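Local coordinates for protein sorting nexin-3 (Saccharomyces cerevisiae S288C, PDB 1OCU) that binds phosphatidylinositol 3-phosphate and is required for retention of late Golgi membrane proteins, binding the cytosolic tails of certain of them during sorting at the prevacuolar compartment, at residues D84-R89 with P107-K112; Y60-R65 with V78-S83; K54-D59 with N117-E122. All blocks are in the same frame, centred on the assembly; numbering follows the deposited sequence.

Interaction 1 (D84-R89 with P107-K112); sequences DFEFFR and PHLPGK. With PIB (2-(butanoyloxy)-1-{[(hydroxy{[2,3,4,6-tetrahydroxy-5-(phosphonooxy)cyclohexyl]oxy}phosphoryl)oxy]methyl}ethyl butanoate), chain C.
Glu86 and Lys112 meet nearly at right angles, joining helix 82-89 of this PX domain to the loop that follows helix 93-98, right beside the inositol head group of the bound phosphatidylinositol 3-phosphate analogue. The Glu86 chain runs extended beyond CG (chi2 -176°), which carries the carboxylate out from the helix to the lysine. Its two oxygens divide the work: OE2 receives Lys112 NZ at 3.0 Å on its syn lone pair, closing a salt bridge, while OE1 accepts the ligand hydroxyl O2 at 2.7 Å. The lysine tip turns at its last torsion (chi4 -69°), and NZ then also donates to two ligand oxygens, O11 at 2.7 Å and the bridging O1. Glu86 therefore holds the ammonium group of a known lipid-binding residue from the protein side, and this carboxylate and the ligand phosphate together would favour the protonated lysine.

From the loop, Leu109 points its isobutyl group at the backbone of helix 82-89, CD1 lying 3.6 Å from Glu86 CA and 4.0 Å from Phe85 CB. Leu131 and Trp134 of helix 121-139 cover the same leucine. Arg89 slides past Leu109 in the opposite direction, its chain straight from CG to NE, and one guanidinium face lies against His108 CB. Arg89 NH2 donates to Val106 O, just before the loop segment. Across the two segments, Arg89 NE donates to Pro107 O at 3.1 Å in a nearly straight bond (168° at the hydrogen), with the oxygen in the guanidinium plane but the nitrogen well above the carbonyl plane.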
loop_
_atom_site.group_PDB
_atom_site.type_symbol
_atom_site.label_atom_id
_atom_site.label_comp_id
_atom_site.label_asym_id
_atom_site.label_seq_id
_atom_site.Cartn_x
_atom_site.Cartn_y
_atom_site.Cartn_z
ATOM N N ASP A 84 2.508 -7.785 2.890
ATOM C CA ASP A 84 1.140 -7.279 2.977
ATOM C C ASP A 84 0.789 -6.790 1.563
ATOM O O ASP A 84 -0.280 -7.103 1.042
ATOM C CB ASP A 84 1.020 -6.109 3.962
ATOM C CG ASP A 84 1.016 -6.548 5.415
ATOM O OD1 ASP A 84 0.654 -7.710 5.706
ATOM O OD2 ASP A 84 1.356 -5.710 6.280
ATOM N N PHE A 85 1.701 -6.031 0.949
ATOM C CA PHE A 85 1.502 -5.530 -0.417
ATOM C C PHE A 85 1.300 -6.710 -1.368
ATOM O O PHE A 85 0.440 -6.664 -2.247
ATOM C CB PHE A 85 2.711 -4.721 -0.890
ATOM C CG PHE A 85 2.837 -3.362 -0.253
ATOM C CD1 PHE A 85 2.307 -2.237 -0.875
ATOM C CD2 PHE A 85 3.497 -3.207 0.963
ATOM C CE1 PHE A 85 2.432 -0.976 -0.300
ATOM C CE2 PHE A 85 3.626 -1.954 1.546
ATOM C CZ PHE A 85 3.091 -0.833 0.912
ATOM N N GLU A 86 2.097 -7.764 -1.196
ATOM C CA GLU A 86 1.973 -8.951 -2.040
ATOM C C GLU A 86 0.583 -9.575 -1.891
ATOM O O GLU A 86 -0.051 -9.973 -2.879
ATOM C CB GLU A 86 3.013 -10.001 -1.661
ATOM C CG GLU A 86 4.433 -9.704 -2.082
ATOM C CD GLU A 86 5.380 -10.855 -1.735
ATOM O OE1 GLU A 86 5.560 -11.131 -0.527
ATOM O OE2 GLU A 86 5.932 -11.491 -2.665
ATOM N N PHE A 87 0.124 -9.676 -0.647
ATOM C CA PHE A 87 -1.183 -10.251 -0.380
ATOM C C PHE A 87 -2.254 -9.334 -0.965
ATOM O O PHE A 87 -3.192 -9.797 -1.607
ATOM C CB PHE A 87 -1.389 -10.434 1.128
ATOM C CG PHE A 87 -2.748 -10.958 1.487
ATOM C CD1 PHE A 87 -3.226 -12.130 0.916
ATOM C CD2 PHE A 87 -3.556 -10.272 2.384
ATOM C CE1 PHE A 87 -4.491 -12.610 1.234
ATOM C CE2 PHE A 87 -4.827 -10.748 2.710
ATOM C CZ PHE A 87 -5.292 -11.913 2.135
ATOM N N PHE A 88 -2.093 -8.034 -0.747
ATOM C CA PHE A 88 -3.018 -7.041 -1.272
ATOM C C PHE A 88 -3.142 -7.126 -2.800
ATOM O O PHE A 88 -4.235 -6.970 -3.342
ATOM C CB PHE A 88 -2.563 -5.637 -0.857
ATOM C CG PHE A 88 -3.281 -4.527 -1.570
ATOM C CD1 PHE A 88 -4.671 -4.446 -1.540
ATOM C CD2 PHE A 88 -2.570 -3.564 -2.271
ATOM C CE1 PHE A 88 -5.342 -3.420 -2.201
ATOM C CE2 PHE A 88 -3.226 -2.530 -2.938
ATOM C CZ PHE A 88 -4.615 -2.458 -2.903
ATOM N N ARG A 89 -2.030 -7.376 -3.494
ATOM C CA ARG A 89 -2.058 -7.467 -4.955
ATOM C C ARG A 89 -2.884 -8.663 -5.442
ATOM O O ARG A 89 -3.620 -8.558 -6.426
ATOM C CB ARG A 89 -0.635 -7.542 -5.526
ATOM C CG ARG A 89 -0.595 -7.631 -7.056
ATOM C CD ARG A 89 0.816 -7.480 -7.604
ATOM N NE ARG A 89 0.840 -7.344 -9.061
ATOM C CZ ARG A 89 0.755 -8.354 -9.924
ATOM N NH1 ARG A 89 0.640 -9.603 -9.495
ATOM N NH2 ARG A 89 0.787 -8.112 -11.227
ATOM N N PRO A 107 0.120 -3.423 -12.227
ATOM C CA PRO A 107 1.561 -3.627 -12.420
ATOM C C PRO A 107 2.107 -4.518 -11.309
ATOM O O PRO A 107 1.561 -4.524 -10.205
ATOM C CB PRO A 107 2.126 -2.204 -12.352
ATOM C CG PRO A 107 1.176 -1.500 -11.427
ATOM C CD PRO A 107 -0.177 -2.019 -11.886
ATOM N N HIS A 108 3.166 -5.279 -11.590
ATOM C CA HIS A 108 3.728 -6.123 -10.542
ATOM C C HIS A 108 4.510 -5.267 -9.561
ATOM O O HIS A 108 4.942 -4.160 -9.888
ATOM C CB HIS A 108 4.626 -7.226 -11.115
ATOM C CG HIS A 108 5.258 -6.880 -12.421
ATOM N ND1 HIS A 108 4.847 -7.436 -13.613
ATOM C CD2 HIS A 108 6.265 -6.029 -12.726
ATOM C CE1 HIS A 108 5.576 -6.942 -14.599
ATOM N NE2 HIS A 108 6.443 -6.086 -14.088
ATOM N N LEU A 109 4.658 -5.781 -8.348
ATOM C CA LEU A 109 5.370 -5.082 -7.289
ATOM C C LEU A 109 6.867 -5.092 -7.563
ATOM O O LEU A 109 7.338 -5.895 -8.355
ATOM C CB LEU A 109 5.070 -5.758 -5.950
ATOM C CG LEU A 109 3.690 -5.470 -5.368
ATOM C CD1 LEU A 109 3.314 -6.542 -4.365
ATOM C CD2 LEU A 109 3.703 -4.099 -4.721
ATOM N N PRO A 110 7.629 -4.198 -6.907
ATOM C CA PRO A 110 9.085 -4.089 -7.069
ATOM C C PRO A 110 9.843 -5.411 -7.092
ATOM O O PRO A 110 10.708 -5.600 -7.945
ATOM C CB PRO A 110 9.509 -3.159 -5.920
ATOM C CG PRO A 110 8.316 -3.123 -4.998
ATOM C CD PRO A 110 7.153 -3.203 -5.937
ATOM N N GLY A 111 9.535 -6.327 -6.180
ATOM C CA GLY A 111 10.220 -7.612 -6.213
ATOM C C GLY A 111 10.730 -8.207 -4.912
ATOM O O GLY A 111 11.111 -7.491 -3.988
ATOM N N LYS A 112 10.731 -9.534 -4.845
ATOM C CA LYS A 112 11.222 -10.236 -3.668
ATOM C C LYS A 112 12.727 -9.998 -3.545
ATOM O O LYS A 112 13.404 -9.736 -4.540
ATOM C CB LYS A 112 10.927 -11.726 -3.794
ATOM C CG LYS A 112 9.454 -12.083 -3.637
ATOM C CD LYS A 112 9.234 -13.567 -3.892
ATOM C CE LYS A 112 7.812 -14.005 -3.581
ATOM N NZ LYS A 112 7.523 -13.972 -2.123
HETATM C C1 PIB C . 9.931 -12.706 1.021
HETATM C C2 PIB C . 8.791 -11.895 1.691
HETATM C C3 PIB C . 9.406 -10.791 2.561
HETATM C C4 PIB C . 10.358 -9.846 1.700
HETATM C C5 PIB C . 11.517 -10.700 1.097
HETATM C C6 PIB C . 10.869 -11.794 0.164
HETATM O O1 PIB C . 9.322 -13.717 0.213
HETATM O O2 PIB C . 7.980 -11.319 0.680
HETATM O O3 PIB C . 8.281 -10.119 3.138
HETATM O O4 PIB C . 10.935 -8.842 2.537
HETATM O O5 PIB C . 12.369 -9.875 0.321
HETATM O O6 PIB C . 11.896 -12.593 -0.414
HETATM P P1 PIB C . 9.237 -15.250 0.607
HETATM O O11 PIB C . 8.057 -15.888 -0.247
HETATM O O12 PIB C . 8.969 -15.421 2.146
HETATM O O13 PIB C . 10.659 -15.932 0.199
HETATM P P3 PIB C . 8.278 -9.419 4.572
HETATM O O31 PIB C . 9.281 -8.209 4.554
HETATM O O32 PIB C . 8.731 -10.500 5.634
HETATM O O33 PIB C . 6.826 -8.860 4.809
HETATM C C7 PIB C . 11.819 -15.832 1.019
HETATM C C8 PIB C . 12.676 -17.043 0.671
#

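Interaction 2 (Y60-R65 with V78-S83). With PIB (2-(butanoyloxy)-1-{[(hydroxy{[2,3,4,6-tetrahydroxy-5-(phosphonooxy)cyclohexyl]oxy}phosphoryl)oxy]methyl}ethyl butanoate), chain C.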
loop_
_atom_site.group_PDB
_atom_site.type_symbol
_atom_site.label_atom_id
_atom_site.label_comp_id
_atom_site.label_asym_id
_atom_site.label_seq_id
_atom_site.Cartn_x
_atom_site.Cartn_y
_atom_site.Cartn_z
ATOM N N TYR A 60 6.353 -0.325 6.190
ATOM C CA TYR A 60 6.368 1.043 5.695
ATOM C C TYR A 60 5.067 1.743 6.019
ATOM O O TYR A 60 4.022 1.100 6.181
ATOM C CB TYR A 60 6.580 1.036 4.176
ATOM C CG TYR A 60 7.750 0.194 3.733
ATOM C CD1 TYR A 60 7.709 -1.194 3.833
ATOM C CD2 TYR A 60 8.925 0.790 3.281
ATOM C CE1 TYR A 60 8.814 -1.974 3.507
ATOM C CE2 TYR A 60 10.041 0.024 2.949
ATOM C CZ TYR A 60 9.982 -1.359 3.069
ATOM O OH TYR A 60 11.097 -2.118 2.787
ATOM N N GLU A 61 5.122 3.064 6.118
ATOM C CA GLU A 61 3.909 3.805 6.403
ATOM C C GLU A 61 3.271 4.312 5.124
ATOM O O GLU A 61 3.944 4.886 4.262
ATOM C CB GLU A 61 4.182 5.002 7.310
ATOM C CG GLU A 61 2.924 5.803 7.580
ATOM C CD GLU A 61 3.186 7.084 8.327
ATOM O OE1 GLU A 61 3.621 7.010 9.499
ATOM O OE2 GLU A 61 2.954 8.165 7.736
ATOM N N ILE A 62 1.970 4.073 5.004
ATOM C CA ILE A 62 1.205 4.554 3.864
ATOM C C ILE A 62 0.356 5.697 4.429
ATOM O O ILE A 62 -0.413 5.498 5.374
ATOM C CB ILE A 62 0.251 3.467 3.275
ATOM C CG1 ILE A 62 1.043 2.255 2.783
ATOM C CG2 ILE A 62 -0.533 4.037 2.085
ATOM C CD1 ILE A 62 1.711 1.476 3.885
ATOM N N ILE A 63 0.529 6.899 3.889
ATOM C CA ILE A 63 -0.268 8.031 4.340
ATOM C C ILE A 63 -1.086 8.483 3.138
ATOM O O ILE A 63 -0.568 8.616 2.028
ATOM C CB ILE A 63 0.603 9.185 4.888
ATOM C CG1 ILE A 63 -0.310 10.279 5.445
ATOM C CG2 ILE A 63 1.502 9.741 3.801
ATOM C CD1 ILE A 63 0.343 11.174 6.460
ATOM N N CYS A 64 -2.375 8.704 3.361
ATOM C CA CYS A 64 -3.272 9.071 2.280
ATOM C C CYS A 64 -4.295 10.135 2.672
ATOM O O CYS A 64 -4.858 10.108 3.772
ATOM C CB CYS A 64 -3.986 7.799 1.810
ATOM S SG CYS A 64 -5.237 7.983 0.524
ATOM N N ARG A 65 -4.512 11.079 1.759
ATOM C CA ARG A 65 -5.486 12.156 1.937
ATOM C C ARG A 65 -6.421 12.108 0.738
ATOM O O ARG A 65 -5.974 12.146 -0.408
ATOM C CB ARG A 65 -4.796 13.520 1.999
ATOM C CG ARG A 65 -4.088 13.794 3.311
ATOM C CD ARG A 65 -3.596 15.235 3.419
ATOM N NE ARG A 65 -3.054 15.503 4.751
ATOM C CZ ARG A 65 -2.026 14.846 5.284
ATOM N NH1 ARG A 65 -1.595 15.146 6.505
ATOM N NH2 ARG A 65 -1.419 13.891 4.591
ATOM N N VAL A 78 -1.365 4.211 7.866
ATOM C CA VAL A 78 -1.211 2.829 8.281
ATOM C C VAL A 78 0.191 2.355 7.931
ATOM O O VAL A 78 0.919 3.019 7.197
ATOM C CB VAL A 78 -2.254 1.924 7.594
ATOM C CG1 VAL A 78 -3.662 2.468 7.855
ATOM C CG2 VAL A 78 -1.992 1.851 6.100
ATOM N N ARG A 79 0.575 1.212 8.479
ATOM C CA ARG A 79 1.886 0.659 8.216
ATOM C C ARG A 79 1.678 -0.703 7.580
ATOM O O ARG A 79 0.778 -1.451 7.972
ATOM C CB ARG A 79 2.704 0.561 9.516
ATOM C CG ARG A 79 3.010 1.932 10.175
ATOM C CD ARG A 79 4.159 1.839 11.193
ATOM N NE ARG A 79 5.412 1.513 10.519
ATOM C CZ ARG A 79 6.212 2.405 9.941
ATOM N NH1 ARG A 79 5.908 3.695 9.971
ATOM N NH2 ARG A 79 7.294 1.996 9.280
ATOM N N ARG A 80 2.498 -1.015 6.584
ATOM C CA ARG A 80 2.370 -2.274 5.880
ATOM C C ARG A 80 3.716 -2.915 5.554
ATOM O O ARG A 80 4.702 -2.229 5.275
ATOM C CB ARG A 80 1.586 -2.060 4.576
ATOM C CG ARG A 80 0.147 -1.559 4.749
ATOM C CD ARG A 80 -0.773 -2.678 5.187
ATOM N NE ARG A 80 -2.183 -2.304 5.140
ATOM C CZ ARG A 80 -2.875 -1.773 6.145
ATOM N NH1 ARG A 80 -2.294 -1.540 7.311
ATOM N NH2 ARG A 80 -4.160 -1.481 5.980
ATOM N N ARG A 81 3.721 -4.243 5.587
ATOM C CA ARG A 81 4.878 -5.070 5.271
ATOM C C ARG A 81 4.848 -5.332 3.775
ATOM O O ARG A 81 3.784 -5.282 3.157
ATOM C CB ARG A 81 4.749 -6.436 5.928
ATOM C CG ARG A 81 5.241 -6.605 7.317
ATOM C CD ARG A 81 5.741 -8.040 7.384
ATOM N NE ARG A 81 5.729 -8.586 8.724
ATOM C CZ ARG A 81 6.293 -9.737 9.054
ATOM N NH1 ARG A 81 6.223 -10.151 10.305
ATOM N NH2 ARG A 81 6.931 -10.457 8.140
ATOM N N TYR A 82 5.998 -5.686 3.207
ATOM C CA TYR A 82 6.059 -5.976 1.785
ATOM C C TYR A 82 5.130 -7.137 1.447
ATOM O O TYR A 82 4.442 -7.112 0.437
ATOM C CB TYR A 82 7.494 -6.307 1.357
ATOM C CG TYR A 82 7.615 -6.645 -0.110
ATOM C CD1 TYR A 82 7.475 -7.955 -0.562
ATOM C CD2 TYR A 82 7.828 -5.645 -1.056
ATOM C CE1 TYR A 82 7.543 -8.262 -1.926
ATOM C CE2 TYR A 82 7.896 -5.940 -2.418
ATOM C CZ TYR A 82 7.751 -7.243 -2.846
ATOM O OH TYR A 82 7.792 -7.522 -4.197
ATOM N N SER A 83 5.109 -8.162 2.291
ATOM C CA SER A 83 4.229 -9.304 2.038
ATOM C C SER A 83 2.771 -8.862 2.151
ATOM O O SER A 83 1.893 -9.507 1.596
ATOM C CB SER A 83 4.509 -10.449 3.022
ATOM O OG SER A 83 4.382 -9.993 4.356
HETATM C C1 PIB C . 9.931 -12.706 1.021
HETATM C C2 PIB C . 8.791 -11.895 1.691
HETATM C C3 PIB C . 9.406 -10.791 2.561
HETATM C C4 PIB C . 10.358 -9.846 1.700
HETATM C C5 PIB C . 11.517 -10.700 1.097
HETATM C C6 PIB C . 10.869 -11.794 0.164
HETATM O O1 PIB C . 9.322 -13.717 0.213
HETATM O O2 PIB C . 7.980 -11.319 0.680
HETATM O O3 PIB C . 8.281 -10.119 3.138
HETATM O O4 PIB C . 10.935 -8.842 2.537
HETATM O O5 PIB C . 12.369 -9.875 0.321
HETATM O O6 PIB C . 11.896 -12.593 -0.414
HETATM P P1 PIB C . 9.237 -15.250 0.607
HETATM O O11 PIB C . 8.057 -15.888 -0.247
HETATM O O12 PIB C . 8.969 -15.421 2.146
HETATM O O13 PIB C . 10.659 -15.932 0.199
HETATM P P3 PIB C . 8.278 -9.419 4.572
HETATM O O31 PIB C . 9.281 -8.209 4.554
HETATM O O32 PIB C . 8.731 -10.500 5.634
HETATM O O33 PIB C . 6.826 -8.860 4.809
HETATM C C7 PIB C . 11.819 -15.832 1.019
HETATM C C8 PIB C . 12.676 -17.043 0.671
HETATM O O HOH W 1 3.557 5.244 11.259
#
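Tyr60 and Arg80 face each other as a hydrogen-bonded antiparallel pair: Tyr60 N reaches Arg80 O at 2.7 Å, and Arg80 N returns to Tyr60 O. Two residues on, Ile62 and Val78 repeat the pattern. Between them Glu61 and Arg79 form a non-hydrogen-bonded pair whose CA atoms are just 4.2 Å apart, and their side chains leave from the sheet face away from Tyr60, Ile62, Val78 and Arg80.

Arg79 can be followed outward. Its CB passes 3.6 Å from Tyr60 O. The chain then bends at its third torsion (chi3 66°), folding the guanidinium back across the neighbouring strand, so that one face covers the peptide between Tyr60 and Glu61, with CZ 4.0 Å from Glu61 N. NH1 approaches Glu61 CB at 3.4 Å, but the carboxylate stays beyond salt-bridge range, its plane turned 78° from the guanidinium. A water spans the gap, donating to Glu61 OE1 and accepting from Arg79 NH1 near the guanidinium plane. NE and NH2 both turn to Asp59, NH2 making the salt bridge to OD2 and also donating to Asn42 O.

On the other face, Ile62 CD1 packs 3.5 Å from Arg80 CG, while the Arg80 guanidinium turns off to Ala157 O and lays one face over Val78 CG2.

The chain then leaves the sheet through Arg81, the N-cap of helix 82-89, and here the 3-phosphate is received: Ser83 OG donates to ligand O33 at 2.7 Å, Ser83 N donates to the same oxygen (160° at the hydrogen), and Arg81 NH2 makes a weak bond to O32. The hairpin strand leading into the helix start thus forms the 3-phosphate part of this PX domain's phosphoinositide site, with Lys112 and Arg127 as further binding residues.

Interaction 3 (K54-D59 with N117-E122); sequences KGMFTD and NRFSNE. With PIB (2-(butanoyloxy)-1-{[(hydroxy{[2,3,4,6-tetrahydroxy-5-(phosphonooxy)cyclohexyl]oxy}phosphoryl)oxy]methyl}ethyl butanoate), chain C.
With CG anti to the backbone N (chi1 178°) and an extended second torsion, Met56 reaches across to Phe119, and a turn at chi3 (53°) folds CE back onto the ring. Phe119 in turn has CG anti to its carbonyl carbon, beside its own backbone N, which aims the ring at the start of strand 57-66. The result is a Met-aromatic contact: SD sits over one ring face, 4.4 Å from the centroid of Phe119 and 15° off the normal. Met56 CG adds a CH-pi contact over the face, and CE presses to 3.4 Å from Phe119 CE1.

In the PX fold this joins the loop leading into strand 57-66, and the first residues of that strand, to the turn before helix 121-139, where Ser120 is the N-cap. The ring edge meets Thr58 OG1, 3.5 Å from Phe119 CD2. That hydroxyl is hydrogen-bonded to Thr45 OG1 on the adjacent strand and to a water at 2.6 Å, which donates to Arg118 O.

Arg118 extends from the same loop toward the lipid head group. One face of its guanidinium lies against ligand O4, and NH2 comes within 3.1 Å of the 3-phosphate oxygen O32, a position consistent with electrostatic attraction to the phosphate.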
loop_
_atom_site.group_PDB
_atom_site.type_symbol
_atom_site.label_atom_id
_atom_site.label_comp_id
_atom_site.label_asym_id
_atom_site.label_seq_id
_atom_site.Cartn_x
_atom_site.Cartn_y
_atom_site.Cartn_z
ATOM N N LYS A 54 14.433 -13.289 15.609
ATOM C CA LYS A 54 13.370 -14.123 15.071
ATOM C C LYS A 54 12.182 -13.285 14.624
ATOM O O LYS A 54 11.624 -12.531 15.412
ATOM C CB LYS A 54 12.898 -15.139 16.106
ATOM C CG LYS A 54 11.843 -16.081 15.558
ATOM C CD LYS A 54 11.398 -17.095 16.584
ATOM C CE LYS A 54 10.346 -18.006 15.996
ATOM N NZ LYS A 54 10.844 -18.601 14.738
ATOM N N GLY A 55 11.795 -13.419 13.360
ATOM C CA GLY A 55 10.659 -12.662 12.863
ATOM C C GLY A 55 10.970 -11.214 12.523
ATOM O O GLY A 55 10.061 -10.432 12.225
ATOM N N MET A 56 12.249 -10.853 12.571
ATOM C CA MET A 56 12.681 -9.496 12.252
ATOM C C MET A 56 12.091 -9.085 10.901
ATOM O O MET A 56 12.149 -9.844 9.932
ATOM C CB MET A 56 14.210 -9.433 12.208
ATOM C CG MET A 56 14.757 -8.074 11.843
ATOM S SD MET A 56 16.540 -7.974 12.027
ATOM C CE MET A 56 17.049 -9.356 11.064
ATOM N N PHE A 57 11.539 -7.877 10.830
ATOM C CA PHE A 57 10.920 -7.437 9.588
ATOM C C PHE A 57 10.833 -5.924 9.433
ATOM O O PHE A 57 10.920 -5.179 10.407
ATOM C CB PHE A 57 9.505 -8.026 9.490
ATOM C CG PHE A 57 8.498 -7.350 10.397
ATOM C CD1 PHE A 57 7.755 -6.261 9.945
ATOM C CD2 PHE A 57 8.293 -7.808 11.697
ATOM C CE1 PHE A 57 6.821 -5.638 10.770
ATOM C CE2 PHE A 57 7.359 -7.194 12.536
ATOM C CZ PHE A 57 6.620 -6.106 12.075
ATOM N N THR A 58 10.648 -5.485 8.194
ATOM C CA THR A 58 10.521 -4.068 7.891
ATOM C C THR A 58 9.098 -3.748 7.413
ATOM O O THR A 58 8.501 -4.514 6.654
ATOM C CB THR A 58 11.480 -3.650 6.756
ATOM O OG1 THR A 58 12.823 -4.010 7.094
ATOM C CG2 THR A 58 11.402 -2.146 6.531
ATOM N N ASP A 59 8.547 -2.631 7.865
ATOM C CA ASP A 59 7.235 -2.232 7.384
ATOM C C ASP A 59 7.326 -0.778 6.968
ATOM O O ASP A 59 8.276 -0.083 7.325
ATOM C CB ASP A 59 6.125 -2.481 8.424
ATOM C CG ASP A 59 6.295 -1.689 9.695
ATOM O OD1 ASP A 59 5.556 -1.992 10.651
ATOM O OD2 ASP A 59 7.136 -0.767 9.757
ATOM N N ASN A 117 21.037 -8.616 2.446
ATOM C CA ASN A 117 20.924 -7.212 2.080
ATOM C C ASN A 117 19.505 -6.697 2.320
ATOM O O ASN A 117 19.277 -5.490 2.426
ATOM C CB ASN A 117 21.297 -7.060 0.605
ATOM C CG ASN A 117 20.441 -7.929 -0.299
ATOM O OD1 ASN A 117 20.212 -9.109 -0.016
ATOM N ND2 ASN A 117 19.968 -7.352 -1.401
ATOM N N ARG A 118 18.561 -7.628 2.406
ATOM C CA ARG A 118 17.157 -7.317 2.634
ATOM C C ARG A 118 16.924 -6.294 3.749
ATOM O O ARG A 118 15.917 -5.593 3.737
ATOM C CB ARG A 118 16.414 -8.621 2.928
ATOM C CG ARG A 118 15.047 -8.490 3.546
ATOM C CD ARG A 118 14.464 -9.872 3.743
ATOM N NE ARG A 118 13.403 -9.878 4.742
ATOM C CZ ARG A 118 12.717 -10.961 5.098
ATOM N NH1 ARG A 118 12.987 -12.134 4.530
ATOM N NH2 ARG A 118 11.756 -10.868 6.016
ATOM N N PHE A 119 17.854 -6.196 4.697
ATOM C CA PHE A 119 17.721 -5.245 5.797
ATOM C C PHE A 119 18.719 -4.103 5.744
ATOM O O PHE A 119 18.859 -3.348 6.711
ATOM C CB PHE A 119 17.841 -5.960 7.146
ATOM C CG PHE A 119 16.667 -6.837 7.471
ATOM C CD1 PHE A 119 16.838 -8.199 7.698
ATOM C CD2 PHE A 119 15.381 -6.301 7.541
ATOM C CE1 PHE A 119 15.746 -9.021 7.993
ATOM C CE2 PHE A 119 14.284 -7.109 7.834
ATOM C CZ PHE A 119 14.465 -8.475 8.060
ATOM N N SER A 120 19.412 -3.966 4.620
ATOM C CA SER A 120 20.385 -2.887 4.480
ATOM C C SER A 120 19.674 -1.614 4.052
ATOM O O SER A 120 18.570 -1.658 3.510
ATOM C CB SER A 120 21.471 -3.243 3.452
ATOM O OG SER A 120 20.968 -3.222 2.125
ATOM N N ASN A 121 20.326 -0.485 4.302
ATOM C CA ASN A 121 19.791 0.825 3.971
ATOM C C ASN A 121 19.341 0.986 2.519
ATOM O O ASN A 121 18.158 1.161 2.239
ATOM C CB ASN A 121 20.834 1.893 4.287
ATOM C CG ASN A 121 20.398 3.276 3.854
ATOM O OD1 ASN A 121 19.541 3.889 4.483
ATOM N ND2 ASN A 121 20.983 3.771 2.767
ATOM N N GLU A 122 20.299 0.927 1.604
ATOM C CA GLU A 122 20.031 1.103 0.183
ATOM C C GLU A 122 18.891 0.233 -0.322
ATOM O O GLU A 122 18.102 0.658 -1.167
ATOM C CB GLU A 122 21.306 0.822 -0.622
ATOM C CG GLU A 122 21.490 1.740 -1.831
ATOM C CD GLU A 122 22.854 1.586 -2.502
ATOM O OE1 GLU A 122 23.132 0.499 -3.058
ATOM O OE2 GLU A 122 23.647 2.554 -2.473
HETATM C C1 PIB C . 9.931 -12.706 1.021
HETATM C C2 PIB C . 8.791 -11.895 1.691
HETATM C C3 PIB C . 9.406 -10.791 2.561
HETATM C C4 PIB C . 10.358 -9.846 1.700
HETATM C C5 PIB C . 11.517 -10.700 1.097
HETATM C C6 PIB C . 10.869 -11.794 0.164
HETATM O O1 PIB C . 9.322 -13.717 0.213
HETATM O O2 PIB C . 7.980 -11.319 0.680
HETATM O O3 PIB C . 8.281 -10.119 3.138
HETATM O O4 PIB C . 10.935 -8.842 2.537
HETATM O O5 PIB C . 12.369 -9.875 0.321
HETATM O O6 PIB C . 11.896 -12.593 -0.414
HETATM P P1 PIB C . 9.237 -15.250 0.607
HETATM O O11 PIB C . 8.057 -15.888 -0.247
HETATM O O12 PIB C . 8.969 -15.421 2.146
HETATM O O13 PIB C . 10.659 -15.932 0.199
HETATM P P3 PIB C . 8.278 -9.419 4.572
HETATM O O31 PIB C . 9.281 -8.209 4.554
HETATM O O32 PIB C . 8.731 -10.500 5.634
HETATM O O33 PIB C . 6.826 -8.860 4.809
HETATM C C7 PIB C . 11.819 -15.832 1.019
HETATM C C8 PIB C . 12.676 -17.043 0.671
HETATM O O HOH W 2 13.310 -5.189 4.868
#

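In the fold
Along the chain, interaction 2 closes before interaction 1 opens, and interaction 3 encloses both. Interaction 2 sits deepest, its centre about 5 Å from the centre of the chain, against about 9 Å for the centre of interaction 1 and about 18 Å for that of interaction 3. Helix 82-89 is shared by interactions 1 and 2, centres about 13 Å apart, and strand 57-66 by interactions 2 and 3, centres about 16 Å apart. Interactions 1 and 3 do not touch; their nearest atoms are about 6 Å apart. The end of strand 75-81, the start of helix 82-89, Lys112 and Arg118 converge on the lipid head group, to which Arg127 and Ile113 N also contribute.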